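Local coordinates for protein DNA polymerase (PDB 2PY5) that replicates the phage genome from a protein primer, copying DNA by strand displacement with high processivity and proofreading it with a 3'-5' exonuclease, at residues Asp104-Leu107 with Arg113-His116; Ile442-Ala447 with Asp458-Thr463. The protein carries 2 engineered substitutions. All coordinates share one frame; numbering follows the deposited sequence.

Contact 1. Residues Asp104-Leu107 with Arg113-His116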
ATOM      1  N   ASP F 104       6.583  14.002 -17.775  1.00 28.49           N
ATOM      2  CA  ASP F 104       6.189  14.139 -19.193  1.00 31.18           C
ATOM      3  C   ASP F 104       7.095  15.190 -19.812  1.00 30.19           C
ATOM      4  O   ASP F 104       7.015  16.368 -19.465  1.00 30.89           O
ATOM      5  CB  ASP F 104       4.737  14.549 -19.270  1.00 30.97           C
ATOM      6  CG  ASP F 104       4.153  14.475 -20.675  1.00 36.02           C
ATOM      7  OD1 ASP F 104       2.951  14.786 -20.825  1.00 38.69           O
ATOM      8  OD2 ASP F 104       4.896  14.117 -21.605  1.00 36.34           O
ATOM      9  N   ILE F 105       7.969  14.760 -20.727  1.00 30.37           N
ATOM     10  CA  ILE F 105       8.975  15.631 -21.295  1.00 29.85           C
ATOM     11  C   ILE F 105       8.509  16.077 -22.667  1.00 30.58           C
ATOM     12  O   ILE F 105       8.318  15.242 -23.567  1.00 30.86           O
ATOM     13  CB  ILE F 105      10.327  14.891 -21.414  1.00 29.29           C
ATOM     14  CG1 ILE F 105      10.797  14.371 -20.045  1.00 29.86           C
ATOM     15  CG2 ILE F 105      11.401  15.801 -22.065  1.00 31.76           C
ATOM     16  CD1 ILE F 105      11.862  13.314 -20.139  1.00 31.70           C
ATOM     17  N   CYS F 106       8.311  17.380 -22.822  1.00 29.55           N
ATOM     18  CA  CYS F 106       7.734  17.961 -24.042  0.90 29.09           C
ATOM     19  C   CYS F 106       8.821  18.554 -24.913  1.00 28.84           C
ATOM     20  O   CYS F 106       9.514  19.468 -24.486  1.00 31.05           O
ATOM     21  CB  CYS F 106       6.790  19.094 -23.677  0.90 29.82           C
ATOM     22  SG  CYS F 106       6.039  19.886 -25.089  0.90 34.10           S
ATOM     23  N   LEU F 107       8.940  18.084 -26.146  1.00 30.56           N
ATOM     24  CA  LEU F 107       9.876  18.675 -27.100  1.00 32.16           C
ATOM     25  C   LEU F 107       9.243  19.809 -27.904  1.00 33.05           C
ATOM     26  O   LEU F 107       9.934  20.751 -28.316  1.00 37.91           O
ATOM     27  CB  LEU F 107      10.434  17.595 -28.026  1.00 31.09           C
ATOM     28  CG  LEU F 107      11.470  16.639 -27.424  1.00 33.36           C
ATOM     29  CD1 LEU F 107      12.681  17.425 -26.930  1.00 36.79           C
ATOM     30  CD2 LEU F 107      10.889  15.749 -26.314  1.00 34.77           C
ATOM     31  N   ARG F 113       2.289  16.687 -35.240  1.00 29.70           N
ATOM     32  CA  ARG F 113       2.548  15.774 -34.133  1.00 30.96           C
ATOM     33  C   ARG F 113       3.023  16.510 -32.881  1.00 32.21           C
ATOM     34  O   ARG F 113       3.931  17.340 -32.951  1.00 32.25           O
ATOM     35  CB  ARG F 113       3.619  14.741 -34.511  1.00 35.90           C
ATOM     36  CG  ARG F 113       3.600  14.213 -35.930  1.00 39.50           C
ATOM     37  CD  ARG F 113       2.273  13.621 -36.331  1.00 44.19           C
ATOM     38  NE  ARG F 113       2.399  12.853 -37.576  1.00 44.29           N
ATOM     39  CZ  ARG F 113       1.380  12.444 -38.329  1.00 46.18           C
ATOM     40  NH1 ARG F 113       0.123  12.719 -37.987  1.00 47.15           N
ATOM     41  NH2 ARG F 113       1.618  11.747 -39.437  1.00 46.58           N
ATOM     42  N   LYS F 114       2.412  16.175 -31.747  1.00 31.46           N
ATOM     43  CA  LYS F 114       2.906  16.569 -30.428  1.00 33.95           C
ATOM     44  C   LYS F 114       4.051  15.632 -30.037  1.00 33.36           C
ATOM     45  O   LYS F 114       3.841  14.433 -29.910  1.00 33.85           O
ATOM     46  CB  LYS F 114       1.761  16.463 -29.416  1.00 36.53           C
ATOM     47  CG  LYS F 114       2.149  16.391 -27.980  1.00 38.71           C
ATOM     48  CD  LYS F 114       2.735  17.667 -27.474  1.00 39.44           C
ATOM     49  CE  LYS F 114       2.865  17.578 -25.941  1.00 41.94           C
ATOM     50  NZ  LYS F 114       3.851  18.537 -25.381  1.00 41.56           N
ATOM     51  N   ILE F 115       5.249  16.182 -29.838  1.00 30.45           N
ATOM     52  CA  ILE F 115       6.433  15.367 -29.597  1.00 29.88           C
ATOM     53  C   ILE F 115       6.736  15.337 -28.106  1.00 30.12           C
ATOM     54  O   ILE F 115       7.099  16.359 -27.520  1.00 30.47           O
ATOM     55  CB  ILE F 115       7.680  15.929 -30.331  1.00 30.06           C
ATOM     56  CG1 ILE F 115       7.393  16.235 -31.797  1.00 29.92           C
ATOM     57  CG2 ILE F 115       8.880  14.960 -30.152  1.00 31.18           C
ATOM     58  CD1 ILE F 115       6.817  15.070 -32.576  1.00 28.67           C
ATOM     59  N   HIS F 116       6.593  14.168 -27.499  1.00 29.90           N
ATOM     60  CA  HIS F 116       6.900  14.017 -26.092  1.00 28.85           C
ATOM     61  C   HIS F 116       7.163  12.580 -25.708  1.00 30.11           C
ATOM     62  O   HIS F 116       6.753  11.672 -26.405  1.00 31.47           O
ATOM     63  CB  HIS F 116       5.773  14.616 -25.226  1.00 28.95           C
ATOM     64  CG  HIS F 116       4.514  13.791 -25.139  1.00 31.07           C
ATOM     65  ND1 HIS F 116       3.753  13.432 -26.232  1.00 35.50           N
ATOM     66  CD2 HIS F 116       3.848  13.324 -24.056  1.00 34.71           C
ATOM     67  CE1 HIS F 116       2.695  12.747 -25.825  1.00 33.36           C
ATOM     68  NE2 HIS F 116       2.728  12.672 -24.511  1.00 39.94           N
TER
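Leu107 and Ile115 meet through both backbone and side chain. The amide of Leu107 donates to the carbonyl of Ile115, N to O 2.9 Å, in a moderately bent bond (156° at the hydrogen). Beside it, CB of Leu107 rests on the CG2 branch of Ile115 at 3.7 Å, the two side chains crossing at about a right angle. CG2 of Ile115, anti to the backbone N, is the branch that meets Leu107, while CG1 leads away from it. Aliphatic residues suit this spot because Ile115 is buried and its CG2 packs on CB of Leu107.

One step along, Cys106 and His116 form an antiparallel non-hydrogen-bonded pair, CA to CA 4.5 Å, with their side chains on the same face. CB of His116 comes within 3.1 Å of the carbonyl O of Ile105. The bent chain of Lys114 runs alongside toward Cys106, but the close approach of its amine to the sulfur is doubtful in the model.

These strands, 100-110 and 113-121, make a hairpin within the mixed sheet of the exonuclease domain, twisted enough that the short segments run 127° apart. Backbone bonds from Ile105 to Thr117 and from Ile115 to Gly108 continue the pairing, while Asp104 and Cys106 bond on to Asn91 and Thr89 of strand 89-94. Ile105, a bulky branched residue suited to a buried strand, packs on Phe79 and on Val51 and Leu52 of helix 44-54. The carbonyl of His116 accepts from Arg6.

Contact 2. Residues Ile442-Ala447 with Asp458-Thr463. With EDO (1,2-ethanediol), chain X.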
ATOM      1  N   ILE F 442     -12.026  -6.529  15.698  1.00 30.11           N
ATOM      2  CA  ILE F 442     -12.201  -6.148  17.099  1.00 31.62           C
ATOM      3  C   ILE F 442     -13.198  -7.063  17.803  1.00 30.00           C
ATOM      4  O   ILE F 442     -12.966  -7.482  18.950  1.00 30.39           O
ATOM      5  CB  ILE F 442     -12.624  -4.676  17.231  1.00 30.43           C
ATOM      6  CG1 ILE F 442     -11.504  -3.775  16.725  1.00 29.42           C
ATOM      7  CG2 ILE F 442     -13.009  -4.355  18.674  1.00 31.23           C
ATOM      8  CD1 ILE F 442     -11.919  -2.329  16.491  1.00 30.08           C
ATOM      9  N   THR F 443     -14.310  -7.396  17.143  1.00 28.80           N
ATOM     10  CA  THR F 443     -15.326  -8.221  17.802  1.00 29.58           C
ATOM     11  C   THR F 443     -14.830  -9.657  18.059  1.00 29.19           C
ATOM     12  O   THR F 443     -15.119 -10.223  19.113  1.00 30.81           O
ATOM     13  CB  THR F 443     -16.672  -8.214  17.048  1.00 30.11           C
ATOM     14  OG1 THR F 443     -16.504  -8.701  15.723  1.00 33.33           O
ATOM     15  CG2 THR F 443     -17.257  -6.812  17.004  1.00 30.63           C
ATOM     16  N   ALA F 444     -14.058 -10.208  17.122  1.00 28.38           N
ATOM     17  CA  ALA F 444     -13.486 -11.544  17.317  1.00 28.99           C
ATOM     18  C   ALA F 444     -12.438 -11.508  18.418  1.00 29.87           C
ATOM     19  O   ALA F 444     -12.434 -12.350  19.296  1.00 30.60           O
ATOM     20  CB  ALA F 444     -12.895 -12.080  16.031  1.00 29.86           C
ATOM     21  N   ALA F 445     -11.572 -10.508  18.394  1.00 30.65           N
ATOM     22  CA  ALA F 445     -10.584 -10.362  19.461  1.00 29.22           C
ATOM     23  C   ALA F 445     -11.227 -10.226  20.833  1.00 29.73           C
ATOM     24  O   ALA F 445     -10.779 -10.831  21.811  1.00 29.93           O
ATOM     25  CB  ALA F 445      -9.681  -9.156  19.193  1.00 31.22           C
ATOM     26  N   GLN F 446     -12.272  -9.407  20.903  1.00 29.01           N
ATOM     27  CA  GLN F 446     -12.978  -9.175  22.151  1.00 29.68           C
ATOM     28  C   GLN F 446     -13.649 -10.454  22.665  1.00 28.82           C
ATOM     29  O   GLN F 446     -13.641 -10.735  23.860  1.00 31.48           O
ATOM     30  CB  GLN F 446     -14.008  -8.068  21.985  1.00 30.94           C
ATOM     31  CG  GLN F 446     -14.719  -7.674  23.258  1.00 30.79           C
ATOM     32  CD  GLN F 446     -13.774  -7.138  24.311  1.00 30.75           C
ATOM     33  OE1 GLN F 446     -13.000  -6.209  24.036  1.00 31.73           O
ATOM     34  NE2 GLN F 446     -13.827  -7.698  25.516  1.00 30.18           N
ATOM     35  N   ALA F 447     -14.202 -11.237  21.741  1.00 29.84           N
ATOM     36  CA  ALA F 447     -14.788 -12.537  22.091  1.00 28.76           C
ATOM     37  C   ALA F 447     -13.765 -13.476  22.707  1.00 29.95           C
ATOM     38  O   ALA F 447     -14.122 -14.371  23.496  1.00 31.65           O
ATOM     39  CB  ALA F 447     -15.393 -13.175  20.861  1.00 31.32           C
ATOM     40  N   ASP F 458      -6.441  -7.794   9.792  1.00 32.02           N
ATOM     41  CA  ASP F 458      -7.272  -8.961   9.463  1.00 31.53           C
ATOM     42  C   ASP F 458      -6.854 -10.174  10.270  1.00 32.88           C
ATOM     43  O   ASP F 458      -7.292 -11.269   9.983  1.00 33.58           O
ATOM     44  CB  ASP F 458      -7.184  -9.299   7.948  1.00 32.36           C
ATOM     45  CG  ASP F 458      -5.773  -9.508   7.455  1.00 37.53           C
ATOM     46  OD1 ASP F 458      -5.574  -9.630   6.215  1.00 35.73           O
ATOM     47  OD2 ASP F 458      -4.844  -9.521   8.291  1.00 35.01           O
ATOM     48  N   SER F 459      -6.034  -9.987  11.306  1.00 32.00           N
ATOM     49  CA  SER F 459      -5.467 -11.132  11.989  0.70 32.43           C
ATOM     50  C   SER F 459      -5.541 -10.955  13.482  1.00 32.31           C
ATOM     51  O   SER F 459      -5.392  -9.857  13.996  1.00 32.77           O
ATOM     52  CB  SER F 459      -4.025 -11.349  11.576  0.70 35.30           C
ATOM     53  OG  SER F 459      -3.921 -11.542  10.176  0.70 39.76           O
ATOM     54  N   ILE F 460      -5.817 -12.054  14.167  1.00 31.24           N
ATOM     55  CA  ILE F 460      -5.764 -12.076  15.632  1.00 29.86           C
ATOM     56  C   ILE F 460      -4.833 -13.202  16.087  1.00 31.19           C
ATOM     57  O   ILE F 460      -4.827 -14.297  15.541  1.00 30.16           O
ATOM     58  CB  ILE F 460      -7.152 -12.220  16.302  1.00 31.05           C
ATOM     59  CG1 ILE F 460      -7.854 -13.528  15.920  1.00 33.48           C
ATOM     60  CG2 ILE F 460      -8.018 -10.998  15.937  1.00 33.98           C
ATOM     61  CD1 ILE F 460      -9.207 -13.705  16.623  1.00 35.65           C
ATOM     62  N   HIS F 461      -4.031 -12.898  17.096  1.00 29.14           N
ATOM     63  CA  HIS F 461      -3.046 -13.827  17.638  1.00 29.48           C
ATOM     64  C   HIS F 461      -3.459 -14.127  19.068  1.00 29.49           C
ATOM     65  O   HIS F 461      -3.657 -13.189  19.853  1.00 29.68           O
ATOM     66  CB  HIS F 461      -1.660 -13.180  17.672  1.00 29.80           C
ATOM     67  CG  HIS F 461      -1.119 -12.779  16.330  1.00 30.25           C
ATOM     68  ND1 HIS F 461       0.232 -12.801  16.052  1.00 30.95           N
ATOM     69  CD2 HIS F 461      -1.725 -12.322  15.208  1.00 32.95           C
ATOM     70  CE1 HIS F 461       0.431 -12.383  14.817  1.00 31.24           C
ATOM     71  NE2 HIS F 461      -0.739 -12.085  14.278  1.00 32.66           N
ATOM     72  N   LEU F 462      -3.556 -15.415  19.409  1.00 28.91           N
ATOM     73  CA  LEU F 462      -4.028 -15.874  20.722  1.00 29.41           C
ATOM     74  C   LEU F 462      -2.975 -16.739  21.401  1.00 29.37           C
ATOM     75  O   LEU F 462      -2.229 -17.459  20.741  1.00 28.94           O
ATOM     76  CB  LEU F 462      -5.283 -16.742  20.565  1.00 31.79           C
ATOM     77  CG  LEU F 462      -6.498 -16.194  19.813  1.00 32.22           C
ATOM     78  CD1 LEU F 462      -7.645 -17.203  19.910  1.00 33.73           C
ATOM     79  CD2 LEU F 462      -6.912 -14.842  20.337  1.00 33.93           C
ATOM     80  N   THR F 463      -2.971 -16.726  22.734  1.00 28.91           N
ATOM     81  CA  THR F 463      -2.264 -17.759  23.485  1.00 29.82           C
ATOM     82  C   THR F 463      -3.006 -19.101  23.339  1.00 29.80           C
ATOM     83  O   THR F 463      -4.202 -19.137  23.034  1.00 31.65           O
ATOM     84  CB  THR F 463      -2.148 -17.410  24.976  1.00 30.10           C
ATOM     85  OG1 THR F 463      -3.457 -17.251  25.533  1.00 30.89           O
ATOM     86  CG2 THR F 463      -1.343 -16.126  25.189  1.00 31.25           C
TER
HETATM   87  C1  EDO X9013     -18.182  -7.796  21.495  1.00 46.71           C
HETATM   88  O1  EDO X9013     -18.613  -7.701  22.859  1.00 49.63           O
HETATM   89  C2  EDO X9013     -18.546  -9.159  20.915  1.00 47.73           C
HETATM   90  O2  EDO X9013     -17.380  -9.927  20.554  1.00 43.46           O
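The YCDTD motif of the polymerisation active site lies at the end of one strand and in the turn of a beta hairpin, strands 452-456 and 459-463, and the second of these strands is packed here against the last turns of helix 427-447. Ile460 carries the contact alone from the strand side, with its CB directed at the helix. Its CG1 sits between the backbone N and the carbonyl carbon (chi1 61°) and the chain then extends, bringing CD1 to 4.1 Å from CB of Ala444. The other branch, CG2, lies 4.1 Å from CB of Ala445. Ile460 thus straddles two successive alanines, whose small methyls let the helix lie close to the sheet: the nearest CA atoms, of Ala445 and Ile460, are 6.4 Å apart. The contact is wholly apolar and buried.

Such a helix laid over antiparallel strands is characteristic of the palm of a B-family polymerase. Ile460 also touches Phe248 of strand 241-250 and bonds to it through the backbone, while Ala445 reaches Ile452 and Cys455 of strand 452-456.

Two residues before Ile460, at the mouth of the strand, Asp458 binds the catalytic magnesium and is near Asp249, another ligand of that ion. In one of two conformers of Ser459, OG lies 2.9 Å from OD2 of Asp458 and may help to steady the carboxylate. On the helix, Gln446 ties its amide to the backbone of Gly297 and Ile299, a role that suits a group able both to donate and to accept. An ethanediol, probably from the crystallisation liquor, donates from its O2 to the carbonyl O of Thr443 at 2.7 Å; that same oxygen accepts the helix bond from Ala447 N at 3.0 Å.

The two contacts lie in different domains, their centres 54 Å apart, their nearest atoms about 36 Å apart, on opposite sides of the chain's centre. Contact 1 comes first along the chain, in the mixed sheet of the exonuclease region; contact 2 follows more than 300 residues later, in the polymerisation region. They share no strand, helix or sheet. One pairs adjacent antiparallel strands of a hairpin, the other lays a helix over a separate antiparallel sheet. Their separation mirrors the division of labour in this enzyme, with proofreading and synthesis at distinct sites. Both engineered substitutions, Ala12 and Ala66, fall in the exonuclease region, at positions essential for exonucleolysis.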